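Local coordinates for protein putative oxidoreductase (Gluconobacter oxydans, PDB 3WJ7) that belongs to the short-chain dehydrogenase/reductase family and probably uses a nicotinamide coenzyme to interconvert carbonyl compounds and alcohols, at residues 200-205 and 254-259; 179-184 and 221-226; 163-168 and 172-177; 80-85 and 229-234. All coordinates share one frame; numbering follows the deposited sequence.

Contact 1 of 4, residues 200-205 and 254-259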
loop_
_atom_site.group_PDB
_atom_site.type_symbol
_atom_site.label_atom_id
_atom_site.label_comp_id
_atom_site.label_asym_id
_atom_site.label_seq_id
_atom_site.Cartn_x
_atom_site.Cartn_y
_atom_site.Cartn_z
ATOM N N LEU A 200 29.385 5.774 -3.733
ATOM C CA LEU A 200 29.885 5.092 -4.916
ATOM C C LEU A 200 29.601 5.880 -6.234
ATOM O O LEU A 200 30.515 6.107 -7.010
ATOM C CB LEU A 200 29.199 3.744 -4.950
ATOM C CG LEU A 200 29.824 2.464 -5.443
ATOM C CD1 LEU A 200 31.169 2.259 -4.773
ATOM C CD2 LEU A 200 28.844 1.315 -5.162
ATOM N N ASP A 201 28.352 6.299 -6.483
ATOM C CA ASP A 201 28.013 7.023 -7.709
ATOM C C ASP A 201 28.880 8.239 -7.829
ATOM O O ASP A 201 29.412 8.537 -8.908
ATOM C CB ASP A 201 26.565 7.525 -7.731
ATOM C CG ASP A 201 25.510 6.398 -7.755
ATOM O OD1 ASP A 201 25.739 5.291 -8.271
ATOM O OD2 ASP A 201 24.410 6.654 -7.234
ATOM N N CYS A 202 29.005 8.944 -6.707
ATOM C CA CYS A 202 29.784 10.153 -6.619
ATOM C C CYS A 202 31.296 9.923 -6.841
ATOM O O CYS A 202 31.909 10.573 -7.694
ATOM C CB CYS A 202 29.536 10.824 -5.275
ATOM S SG CYS A 202 30.472 12.342 -5.006
ATOM N N ALA A 203 31.897 9.015 -6.090
ATOM C CA ALA A 203 33.317 8.702 -6.243
ATOM C C ALA A 203 33.680 8.292 -7.676
ATOM O O ALA A 203 34.845 8.355 -8.086
ATOM C CB ALA A 203 33.693 7.610 -5.272
ATOM N N SER A 204 32.659 7.909 -8.437
ATOM C CA SER A 204 32.816 7.290 -9.755
ATOM C C SER A 204 32.618 8.311 -10.818
ATOM O O SER A 204 32.889 8.039 -11.959
ATOM C CB SER A 204 31.773 6.165 -9.980
ATOM O OG SER A 204 32.048 4.987 -9.214
ATOM N N GLY A 205 32.110 9.477 -10.443
ATOM C CA GLY A 205 31.854 10.538 -11.397
ATOM C C GLY A 205 30.456 10.556 -12.002
ATOM O O GLY A 205 30.113 11.515 -12.703
ATOM N N ARG A 254 31.295 17.093 -1.571
ATOM C CA ARG A 254 32.621 17.732 -1.486
ATOM C C ARG A 254 33.719 16.787 -0.932
ATOM O O ARG A 254 34.751 16.617 -1.589
ATOM C CB ARG A 254 32.568 19.048 -0.689
ATOM C CG ARG A 254 32.158 20.250 -1.538
ATOM C CD ARG A 254 31.610 21.433 -0.727
ATOM N NE ARG A 254 30.302 21.844 -1.258
ATOM C CZ ARG A 254 29.466 22.713 -0.688
ATOM N NH1 ARG A 254 29.790 23.322 0.449
ATOM N NH2 ARG A 254 28.296 22.984 -1.271
ATOM N N MET A 255 33.495 16.174 0.233
ATOM C CA MET A 255 34.479 15.263 0.851
ATOM C C MET A 255 34.737 14.049 -0.030
ATOM O O MET A 255 35.886 13.747 -0.328
ATOM C CB MET A 255 33.997 14.725 2.177
ATOM C CG MET A 255 34.222 15.562 3.402
ATOM S SD MET A 255 33.614 14.668 4.862
ATOM C CE MET A 255 33.872 12.992 4.312
ATOM N N VAL A 256 33.666 13.344 -0.412
ATOM C CA VAL A 256 33.768 12.178 -1.298
ATOM C C VAL A 256 34.652 12.532 -2.487
ATOM O O VAL A 256 35.617 11.846 -2.771
ATOM C CB VAL A 256 32.372 11.640 -1.793
ATOM C CG1 VAL A 256 32.536 10.522 -2.802
ATOM C CG2 VAL A 256 31.521 11.121 -0.647
ATOM N N SER A 257 34.319 13.613 -3.164
ATOM C CA SER A 257 35.022 13.987 -4.369
ATOM C C SER A 257 36.463 14.332 -4.160
ATOM O O SER A 257 37.293 13.962 -4.997
ATOM C CB SER A 257 34.324 15.142 -5.042
ATOM O OG SER A 257 33.041 14.677 -5.426
ATOM N N GLN A 258 36.755 15.055 -3.074
ATOM C CA GLN A 258 38.139 15.425 -2.789
ATOM C C GLN A 258 38.998 14.201 -2.419
ATOM O O GLN A 258 40.098 14.085 -2.924
ATOM C CB GLN A 258 38.275 16.629 -1.833
ATOM C CG GLN A 258 38.556 16.365 -0.361
ATOM C CD GLN A 258 38.173 17.563 0.528
ATOM O OE1 GLN A 258 38.680 17.711 1.644
ATOM N NE2 GLN A 258 37.270 18.419 0.035
ATOM N N ILE A 259 38.463 13.281 -1.614
ATOM C CA ILE A 259 39.116 12.024 -1.276
ATOM C C ILE A 259 39.268 11.093 -2.499
ATOM O O ILE A 259 40.275 10.371 -2.635
ATOM C CB ILE A 259 38.341 11.261 -0.182
ATOM C CG1 ILE A 259 38.297 12.028 1.140
ATOM C CG2 ILE A 259 38.992 9.916 0.105
ATOM C CD1 ILE A 259 37.063 11.707 1.968
#
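A small, buried, mainly apolar helix-to-helix contact joins C202 and A203, near the C-terminal end of helix 194-203, to V256 and S257 of helix 249-259. It lies far from the centre of the chain, about 23 Å away, beyond the main sheet. One methyl does most of the work: V256 CG1 sits 3.5 Å from C202 SG and 4.0 Å from A203 CB. With CG1 trans to its own nitrogen (chi1 175°), V256 directs this branch against both C202 and A203. Alanine suits the point where the two segments come nearest, the CA atoms of A203 and S257 being 5.9 Å apart, because its single methyl keeps the spacing short. C202 SG, itself trans to the backbone N (chi1 179°), also passes S257 OG at 3.5 Å. The serine hydroxyl bonds to the carbonyl of F253 in its own helix, so a polar group can be buried beside sulfur and methyl. The thiol has another neighbour, a mercury ion about 3 Å from the C202 side chain, as expected of a soft metal meeting cysteine. Helix 194-203 closes in a Schellman motif, and G205 supplies the positive phi (92°) that turns the chain away. S204 OG bonds back to L200 O at 2.9 Å from above the carbonyl plane, tying the last turn. Around the pair, V256 also touches V328 of helix 324-337, L200 reaches F335 of that helix, A203 meets M341 near the C-terminus, and D201 forms a salt bridge with R296 of a second subunit.

Contact 2 of 4, residues 179-184 and 221-226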
loop_
_atom_site.group_PDB
_atom_site.type_symbol
_atom_site.label_atom_id
_atom_site.label_comp_id
_atom_site.label_asym_id
_atom_site.label_seq_id
_atom_site.Cartn_x
_atom_site.Cartn_y
_atom_site.Cartn_z
ATOM N N VAL A 179 18.532 2.020 21.282
ATOM C CA VAL A 179 19.589 2.693 20.590
ATOM C C VAL A 179 18.984 3.212 19.248
ATOM O O VAL A 179 18.140 2.547 18.619
ATOM C CB VAL A 179 20.686 1.623 20.502
ATOM C CG1 VAL A 179 21.300 1.435 19.140
ATOM C CG2 VAL A 179 21.697 1.762 21.656
ATOM N N ASN A 180 19.360 4.422 18.859
ATOM C CA ASN A 180 18.907 5.095 17.655
ATOM C C ASN A 180 20.138 5.554 16.827
ATOM O O ASN A 180 20.593 6.687 16.941
ATOM C CB ASN A 180 18.062 6.318 18.030
ATOM C CG ASN A 180 16.844 5.978 18.899
ATOM O OD1 ASN A 180 15.707 5.929 18.400
ATOM N ND2 ASN A 180 17.063 5.772 20.197
ATOM N N PRO A 181 20.703 4.674 16.003
ATOM C CA PRO A 181 21.787 5.065 15.095
ATOM C C PRO A 181 21.318 6.104 14.065
ATOM O O PRO A 181 20.147 6.122 13.714
ATOM C CB PRO A 181 22.092 3.782 14.333
ATOM C CG PRO A 181 21.396 2.676 15.068
ATOM C CD PRO A 181 20.246 3.297 15.775
ATOM N N SER A 182 22.217 6.986 13.634
ATOM C CA SER A 182 21.931 7.895 12.542
ATOM C C SER A 182 22.199 7.116 11.252
ATOM O O SER A 182 21.848 5.945 11.148
ATOM C CB SER A 182 22.804 9.154 12.631
ATOM O OG SER A 182 24.198 8.842 12.575
ATOM N N THR A 183 22.843 7.725 10.274
ATOM C CA THR A 183 23.060 7.021 9.030
ATOM C C THR A 183 24.479 6.488 8.865
ATOM O O THR A 183 25.415 7.240 8.693
ATOM C CB THR A 183 22.440 7.744 7.790
ATOM O OG1 THR A 183 23.347 7.746 6.668
ATOM C CG2 THR A 183 21.920 9.114 8.102
ATOM N N PRO A 184 24.638 5.160 8.976
ATOM C CA PRO A 184 25.977 4.600 9.115
ATOM C C PRO A 184 26.660 4.433 7.783
ATOM O O PRO A 184 26.059 3.976 6.849
ATOM C CB PRO A 184 25.719 3.238 9.689
ATOM C CG PRO A 184 24.369 2.852 9.136
ATOM C CD PRO A 184 23.579 4.128 9.068
ATOM N N ASP A 221 31.219 1.263 12.588
ATOM C CA ASP A 221 31.924 0.641 13.745
ATOM C C ASP A 221 31.647 1.388 15.042
ATOM O O ASP A 221 31.749 0.839 16.122
ATOM C CB ASP A 221 33.419 0.509 13.465
ATOM C CG ASP A 221 33.718 -0.579 12.408
ATOM O OD1 ASP A 221 32.987 -1.578 12.397
ATOM O OD2 ASP A 221 34.668 -0.449 11.593
ATOM N N ASP A 222 31.254 2.641 14.921
ATOM C CA ASP A 222 30.908 3.413 16.079
ATOM C C ASP A 222 29.517 3.104 16.516
ATOM O O ASP A 222 29.282 3.068 17.713
ATOM C CB ASP A 222 31.082 4.899 15.825
ATOM C CG ASP A 222 32.520 5.288 15.797
ATOM O OD1 ASP A 222 33.325 4.582 16.439
ATOM O OD2 ASP A 222 32.873 6.252 15.103
ATOM N N VAL A 223 28.607 2.879 15.560
ATOM C CA VAL A 223 27.293 2.360 15.879
ATOM C C VAL A 223 27.440 1.061 16.658
ATOM O O VAL A 223 26.791 0.860 17.703
ATOM C CB VAL A 223 26.511 2.047 14.593
ATOM C CG1 VAL A 223 25.229 1.265 14.886
ATOM C CG2 VAL A 223 26.208 3.335 13.861
ATOM N N ALA A 224 28.281 0.180 16.111
ATOM C CA ALA A 224 28.498 -1.137 16.675
ATOM C C ALA A 224 28.978 -1.042 18.115
ATOM O O ALA A 224 28.430 -1.685 19.027
ATOM C CB ALA A 224 29.473 -1.948 15.813
ATOM N N GLU A 225 29.991 -0.221 18.327
ATOM C CA GLU A 225 30.603 -0.101 19.627
ATOM C C GLU A 225 29.529 0.441 20.568
ATOM O O GLU A 225 29.349 -0.061 21.700
ATOM C CB GLU A 225 31.837 0.822 19.526
ATOM C CG GLU A 225 32.395 1.373 20.847
ATOM C CD GLU A 225 33.022 0.344 21.817
ATOM O OE1 GLU A 225 33.285 -0.839 21.444
ATOM O OE2 GLU A 225 33.269 0.754 22.980
ATOM N N GLY A 226 28.802 1.449 20.098
ATOM C CA GLY A 226 27.753 2.061 20.908
ATOM C C GLY A 226 26.702 1.064 21.389
ATOM O O GLY A 226 26.144 1.235 22.470
#
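V223 meets the rings of P181 and P184 with both of its methyls, in a buried and wholly apolar contact. CG1 lies 4.1 Å from P181 CB, equally near CG of that ring, and meets P181 alone, while CG2 is shared, 4.2 Å from both P181 CB and P184 CB. Since CG1 is trans to the backbone N (chi1 170°), the fork of the valine opens toward the strand. The V223 side chain and the P181 ring cross at about a right angle, so the methyls meet the CB-CG side of the ring. Proline fits here because a compact, rigid ring fills space against a branched side chain while its nitrogen, having no hydrogen, needs no acceptor in the core. The helix and strand belong to a Rossmann-type fold: strand 176-185 pairs in the central sheet with strands 120-124, 214-219 and 239-248, and helix 220-233 packs on one face. The strand is interrupted at S182, and P181 and P184, three residues apart, both point at the helix. S182 OG is hydrogen-bonded to N216 OD1, which probably helps to hold this break. V179 extends the apolar surface toward the helix, where G226 presents bare backbone. In the next shell, V25 of helix 24-35 and V218 of strand 214-219 each touch both P184 and V223. Away from the prolines, D222 forms a salt bridge with R322 and E225 one with R36. A mercury ion lies about 4 Å from the P181 side chain.

Contact 3 of 4, residues 163-168 and 172-177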
loop_
_atom_site.group_PDB
_atom_site.type_symbol
_atom_site.label_atom_id
_atom_site.label_comp_id
_atom_site.label_asym_id
_atom_site.label_seq_id
_atom_site.Cartn_x
_atom_site.Cartn_y
_atom_site.Cartn_z
ATOM N N GLN A 163 7.575 2.548 18.987
ATOM C CA GLN A 163 6.471 2.761 19.950
ATOM C C GLN A 163 6.049 1.447 20.577
ATOM O O GLN A 163 5.741 1.417 21.761
ATOM C CB GLN A 163 5.259 3.474 19.351
ATOM C CG GLN A 163 5.493 4.951 19.029
ATOM C CD GLN A 163 5.934 5.771 20.238
ATOM O OE1 GLN A 163 7.022 6.325 20.255
ATOM N NE2 GLN A 163 5.085 5.840 21.258
ATOM N N GLU A 164 6.069 0.365 19.796
ATOM C CA GLU A 164 5.780 -0.943 20.336
ATOM C C GLU A 164 6.728 -1.330 21.469
ATOM O O GLU A 164 6.304 -1.809 22.508
ATOM C CB GLU A 164 5.843 -2.005 19.250
ATOM C CG GLU A 164 4.500 -2.362 18.679
ATOM C CD GLU A 164 3.782 -3.492 19.437
ATOM O OE1 GLU A 164 3.695 -3.484 20.709
ATOM O OE2 GLU A 164 3.269 -4.402 18.728
ATOM N N VAL A 165 8.024 -1.155 21.247
ATOM C CA VAL A 165 8.974 -1.482 22.265
ATOM C C VAL A 165 8.669 -0.638 23.514
ATOM O O VAL A 165 8.595 -1.192 24.626
ATOM C CB VAL A 165 10.415 -1.325 21.755
ATOM C CG1 VAL A 165 11.388 -1.570 22.895
ATOM C CG2 VAL A 165 10.692 -2.296 20.615
ATOM N N LEU A 166 8.468 0.677 23.356
ATOM C CA LEU A 166 8.151 1.511 24.545
ATOM C C LEU A 166 6.873 1.051 25.281
ATOM O O LEU A 166 6.779 1.218 26.511
ATOM C CB LEU A 166 8.095 3.028 24.249
ATOM C CG LEU A 166 9.429 3.591 23.768
ATOM C CD1 LEU A 166 9.260 4.937 23.087
ATOM C CD2 LEU A 166 10.454 3.686 24.878
ATOM N N ARG A 167 5.917 0.466 24.551
ATOM C CA ARG A 167 4.669 0.014 25.170
ATOM C C ARG A 167 5.013 -1.218 26.010
ATOM O O ARG A 167 4.704 -1.280 27.195
ATOM C CB ARG A 167 3.577 -0.260 24.102
ATOM C CG ARG A 167 2.124 -0.393 24.608
ATOM C CD ARG A 167 1.145 -1.171 23.691
ATOM N NE ARG A 167 1.769 -2.181 22.821
ATOM C CZ ARG A 167 1.821 -3.513 23.011
ATOM N NH1 ARG A 167 1.281 -4.134 24.087
ATOM N NH2 ARG A 167 2.452 -4.236 22.087
ATOM N N LEU A 168 5.749 -2.154 25.420
ATOM C CA LEU A 168 6.169 -3.340 26.145
ATOM C C LEU A 168 7.106 -3.051 27.296
ATOM O O LEU A 168 7.103 -3.777 28.275
ATOM C CB LEU A 168 6.783 -4.370 25.195
ATOM C CG LEU A 168 5.830 -4.923 24.128
ATOM C CD1 LEU A 168 6.604 -5.641 23.039
ATOM C CD2 LEU A 168 4.817 -5.877 24.740
ATOM N N LYS A 172 4.716 -4.242 30.384
ATOM C CA LYS A 172 5.053 -5.633 30.649
ATOM C C LYS A 172 6.473 -5.759 31.157
ATOM O O LYS A 172 6.994 -6.865 31.248
ATOM C CB LYS A 172 4.811 -6.518 29.415
ATOM C CG LYS A 172 3.389 -6.434 28.888
ATOM C CD LYS A 172 3.054 -7.590 27.976
ATOM C CE LYS A 172 1.547 -7.812 27.942
ATOM N NZ LYS A 172 1.167 -9.016 27.137
ATOM N N ASN A 173 7.097 -4.633 31.492
ATOM C CA ASN A 173 8.450 -4.662 32.094
ATOM C C ASN A 173 9.502 -5.450 31.285
ATOM O O ASN A 173 10.364 -6.150 31.843
ATOM C CB ASN A 173 8.367 -5.127 33.550
ATOM C CG ASN A 173 7.220 -4.448 34.290
ATOM O OD1 ASN A 173 7.321 -3.276 34.683
ATOM N ND2 ASN A 173 6.098 -5.161 34.429
ATOM N N LEU A 174 9.402 -5.308 29.960
ATOM C CA LEU A 174 10.441 -5.710 29.004
ATOM C C LEU A 174 11.840 -5.075 29.346
ATOM O O LEU A 174 11.993 -3.881 29.490
ATOM C CB LEU A 174 9.979 -5.373 27.582
ATOM C CG LEU A 174 10.872 -5.927 26.478
ATOM C CD1 LEU A 174 10.525 -7.365 26.116
ATOM C CD2 LEU A 174 10.864 -5.015 25.257
ATOM N N PRO A 175 12.857 -5.896 29.531
ATOM C CA PRO A 175 14.052 -5.237 30.043
ATOM C C PRO A 175 14.889 -4.677 28.893
ATOM O O PRO A 175 16.044 -5.080 28.697
ATOM C CB PRO A 175 14.767 -6.377 30.758
ATOM C CG PRO A 175 14.351 -7.594 29.997
ATOM C CD PRO A 175 12.915 -7.362 29.673
ATOM N N ALA A 176 14.285 -3.785 28.116
ATOM C CA ALA A 176 14.912 -3.275 26.878
ATOM C C ALA A 176 15.520 -1.880 27.013
ATOM O O ALA A 176 14.974 -0.984 27.697
ATOM C CB ALA A 176 13.929 -3.321 25.700
ATOM N N ILE A 177 16.671 -1.728 26.377
ATOM C CA ILE A 177 17.350 -0.465 26.226
ATOM C C ILE A 177 17.336 -0.183 24.733
ATOM O O ILE A 177 17.647 -1.078 23.936
ATOM C CB ILE A 177 18.804 -0.629 26.674
ATOM C CG1 ILE A 177 18.874 -0.843 28.194
ATOM C CG2 ILE A 177 19.676 0.496 26.137
ATOM C CD1 ILE A 177 20.219 -1.329 28.751
#
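The carbonyl oxygen of L168 takes two backbone bonds, from K172 N and L174 N, each 3.2 Å long and arriving from opposite faces of the carbonyl plane. The first has the i to i+4 spacing of a helix but is bent (140° at the hydrogen), its donor above the carbonyl plane; the second is straighter (162°) and draws the chain back against the helix it has just left. N173, with positive phi, makes the turn between them, a conformation asparagine tolerates better than most residues. L168 and L174 then pack side by side, their CB atoms 4.1 Å apart, and L174 CD2 also comes to the L168 CB. L174 holds CG trans to its nitrogen (chi1 -171°), which sends the branched end along the helix toward V165. There V165 CG1 lies 4.2 Å from both L174 CD2 and A176 CB; alanine leaves room for the helix to lie close to the strand. This is the return half of a beta-alpha-beta crossover, in which strand 120-124, helix 153-172 and the parallel strand 176-185 follow in order. The helix also contains, further back, the YxxxK sequence by which the short-chain dehydrogenase/reductase family is recognised. P175 centres an inverse gamma turn that leads into the strand. At the outer margin, K172 lays its aliphatic CD 4.1 Å from L168 CD2 while its ammonium heads away. R167 has its NH1 in a salt bridge with E171. Inward, L168 rests on M110 and L111 of helix 95-115, whereas L174 and A176 meet I121 of strand 120-124.

Contact 4 of 4, residues 80-85 and 229-234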
loop_
_atom_site.group_PDB
_atom_site.type_symbol
_atom_site.label_atom_id
_atom_site.label_comp_id
_atom_site.label_asym_id
_atom_site.label_seq_id
_atom_site.Cartn_x
_atom_site.Cartn_y
_atom_site.Cartn_z
ATOM N N ILE A 80 21.012 -12.434 26.788
ATOM C CA ILE A 80 21.080 -11.109 26.167
ATOM C C ILE A 80 20.719 -11.175 24.672
ATOM O O ILE A 80 21.197 -12.044 23.905
ATOM C CB ILE A 80 22.485 -10.496 26.278
ATOM C CG1 ILE A 80 22.843 -10.143 27.740
ATOM C CG2 ILE A 80 22.612 -9.245 25.429
ATOM C CD1 ILE A 80 24.332 -10.278 27.973
ATOM N N LEU A 81 19.868 -10.237 24.291
ATOM C CA LEU A 81 19.371 -10.123 22.964
ATOM C C LEU A 81 19.674 -8.723 22.409
ATOM O O LEU A 81 19.339 -7.692 23.021
ATOM C CB LEU A 81 17.876 -10.396 22.943
ATOM C CG LEU A 81 17.236 -10.049 21.590
ATOM C CD1 LEU A 81 17.768 -10.958 20.471
ATOM C CD2 LEU A 81 15.724 -10.129 21.667
ATOM N N PHE A 82 20.345 -8.734 21.258
ATOM C CA PHE A 82 20.500 -7.586 20.368
ATOM C C PHE A 82 19.570 -7.760 19.173
ATOM O O PHE A 82 19.801 -8.634 18.335
ATOM C CB PHE A 82 21.937 -7.484 19.873
ATOM C CG PHE A 82 22.877 -7.054 20.916
ATOM C CD1 PHE A 82 23.247 -5.726 21.020
ATOM C CD2 PHE A 82 23.380 -7.975 21.842
ATOM C CE1 PHE A 82 24.148 -5.306 22.023
ATOM C CE2 PHE A 82 24.251 -7.567 22.845
ATOM C CZ PHE A 82 24.651 -6.237 22.934
ATOM N N HIS A 83 18.535 -6.945 19.089
ATOM C CA HIS A 83 17.623 -7.010 17.948
ATOM C C HIS A 83 18.049 -5.980 16.940
ATOM O O HIS A 83 17.820 -4.816 17.148
ATOM C CB HIS A 83 16.173 -6.718 18.359
ATOM C CG HIS A 83 15.205 -6.798 17.214
ATOM N ND1 HIS A 83 15.500 -7.458 16.034
ATOM C CD2 HIS A 83 13.943 -6.319 17.073
ATOM C CE1 HIS A 83 14.468 -7.373 15.220
ATOM N NE2 HIS A 83 13.514 -6.686 15.827
ATOM N N VAL A 84 18.686 -6.393 15.867
ATOM C CA VAL A 84 19.015 -5.436 14.822
ATOM C C VAL A 84 18.201 -5.726 13.537
ATOM O O VAL A 84 18.116 -6.860 13.105
ATOM C CB VAL A 84 20.517 -5.450 14.496
ATOM C CG1 VAL A 84 20.842 -4.287 13.547
ATOM C CG2 VAL A 84 21.363 -5.408 15.775
ATOM N N ALA A 85 17.581 -4.710 12.947
ATOM C CA ALA A 85 16.812 -4.877 11.684
ATOM C C ALA A 85 17.611 -5.629 10.612
ATOM O O ALA A 85 18.790 -5.347 10.402
ATOM C CB ALA A 85 16.389 -3.521 11.160
ATOM N N LEU A 229 28.281 -0.571 24.454
ATOM C CA LEU A 229 28.219 0.410 25.563
ATOM C C LEU A 229 26.846 0.519 26.151
ATOM O O LEU A 229 26.722 0.791 27.335
ATOM C CB LEU A 229 28.651 1.802 25.080
ATOM C CG LEU A 229 30.091 1.812 24.558
ATOM C CD1 LEU A 229 30.460 3.134 23.879
ATOM C CD2 LEU A 229 31.013 1.432 25.712
ATOM N N ALA A 230 25.802 0.341 25.328
ATOM C CA ALA A 230 24.440 0.392 25.869
ATOM C C ALA A 230 24.136 -0.839 26.703
ATOM O O ALA A 230 23.436 -0.724 27.709
ATOM C CB ALA A 230 23.405 0.563 24.794
ATOM N N LEU A 231 24.663 -1.994 26.284
ATOM C CA LEU A 231 24.602 -3.200 27.089
ATOM C C LEU A 231 25.359 -3.028 28.417
ATOM O O LEU A 231 24.881 -3.504 29.453
ATOM C CB LEU A 231 25.198 -4.402 26.342
ATOM C CG LEU A 231 25.477 -5.609 27.255
ATOM C CD1 LEU A 231 24.225 -6.333 27.641
ATOM C CD2 LEU A 231 26.368 -6.607 26.577
ATOM N N GLU A 232 26.532 -2.379 28.391
ATOM C CA GLU A 232 27.338 -2.241 29.622
ATOM C C GLU A 232 26.838 -1.170 30.582
ATOM O O GLU A 232 26.684 -1.467 31.755
ATOM C CB GLU A 232 28.815 -2.073 29.323
ATOM C CG GLU A 232 29.454 -3.392 28.899
ATOM C CD GLU A 232 30.461 -3.238 27.760
ATOM O OE1 GLU A 232 30.917 -2.096 27.516
ATOM O OE2 GLU A 232 30.795 -4.256 27.094
ATOM N N ARG A 233 26.506 0.033 30.085
ATOM C CA ARG A 233 26.229 1.185 30.968
ATOM C C ARG A 233 24.868 1.849 30.761
ATOM O O ARG A 233 24.590 2.886 31.357
ATOM C CB ARG A 233 27.364 2.252 30.889
ATOM C CG ARG A 233 28.785 1.680 30.781
ATOM C CD ARG A 233 29.905 2.723 30.663
ATOM N NE ARG A 233 30.479 3.121 31.960
ATOM C CZ ARG A 233 30.587 4.376 32.420
ATOM N NH1 ARG A 233 30.176 5.428 31.700
ATOM N NH2 ARG A 233 31.135 4.586 33.616
ATOM N N GLY A 234 24.013 1.273 29.921
ATOM C CA GLY A 234 22.724 1.925 29.583
ATOM C C GLY A 234 21.661 1.538 30.577
ATOM O O GLY A 234 21.803 0.508 31.204
#
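L231 lies against both I80 and F82, bridging two side chains of the same strand from helix 220-233. Its CD1 meets the end of I80 tip to tip, with CD1 to CD1 at 4.0 Å, and is as close to the other branch, I80 CG2. The near end of the F82 ring is taken by L231 CB, 3.9 Å from CZ, and by CD2, 4.0 Å from that same atom. The two side chains cross at about a right angle, and L231 CB approaches the ring obliquely. CG trans to the backbone N (chi1 166°) carries the end of L231 to the strand, where CD1 turns to I80 and CD2 to F82. Residues 80 and 82 are two apart and so share the face of strand 78-83 turned to this helix, whereas L81 and H83 point to helix 95-115 on the opposite face. Helices on both faces of a parallel sheet are what a Rossmann-type fold has. Beta-branched I80 suits an extended strand, and the flat, long F82 reaches a helix some way off: the nearest CA pair, I80 and L231, stands 8.7 Å apart. I122 of the adjacent strand 120-124 touches both F82 and L231, continuing the apolar layer, while polar E232 forms a salt bridge with R36. All the groups that meet are hydrocarbon, so the contact has no directional bond and depends on shape and the exclusion of water.

Contacts 2, 3 and 4 cluster about the Rossmann-type sheet, while contact 1 stands apart, its centre 23 Å from that of contact 2 and 41 Å from that of contact 3. Contacts 2 and 4 share helix 220-233, and contacts 2 and 3 share strand 176-185. Contacts 2 and 4 have centres 11 Å apart and touch through V179 CG2 and A230 CB (3.8 Å). Along the chain, contact 4 spans the longest loop and encloses contacts 3 and 2, which come in series, whereas contact 1 alternates with 2 and 4. Contacts 2 and 4 thus join segments far apart in sequence, contact 3 is a local turn from helix to strand, and contact 1 pairs helices beyond the sheet.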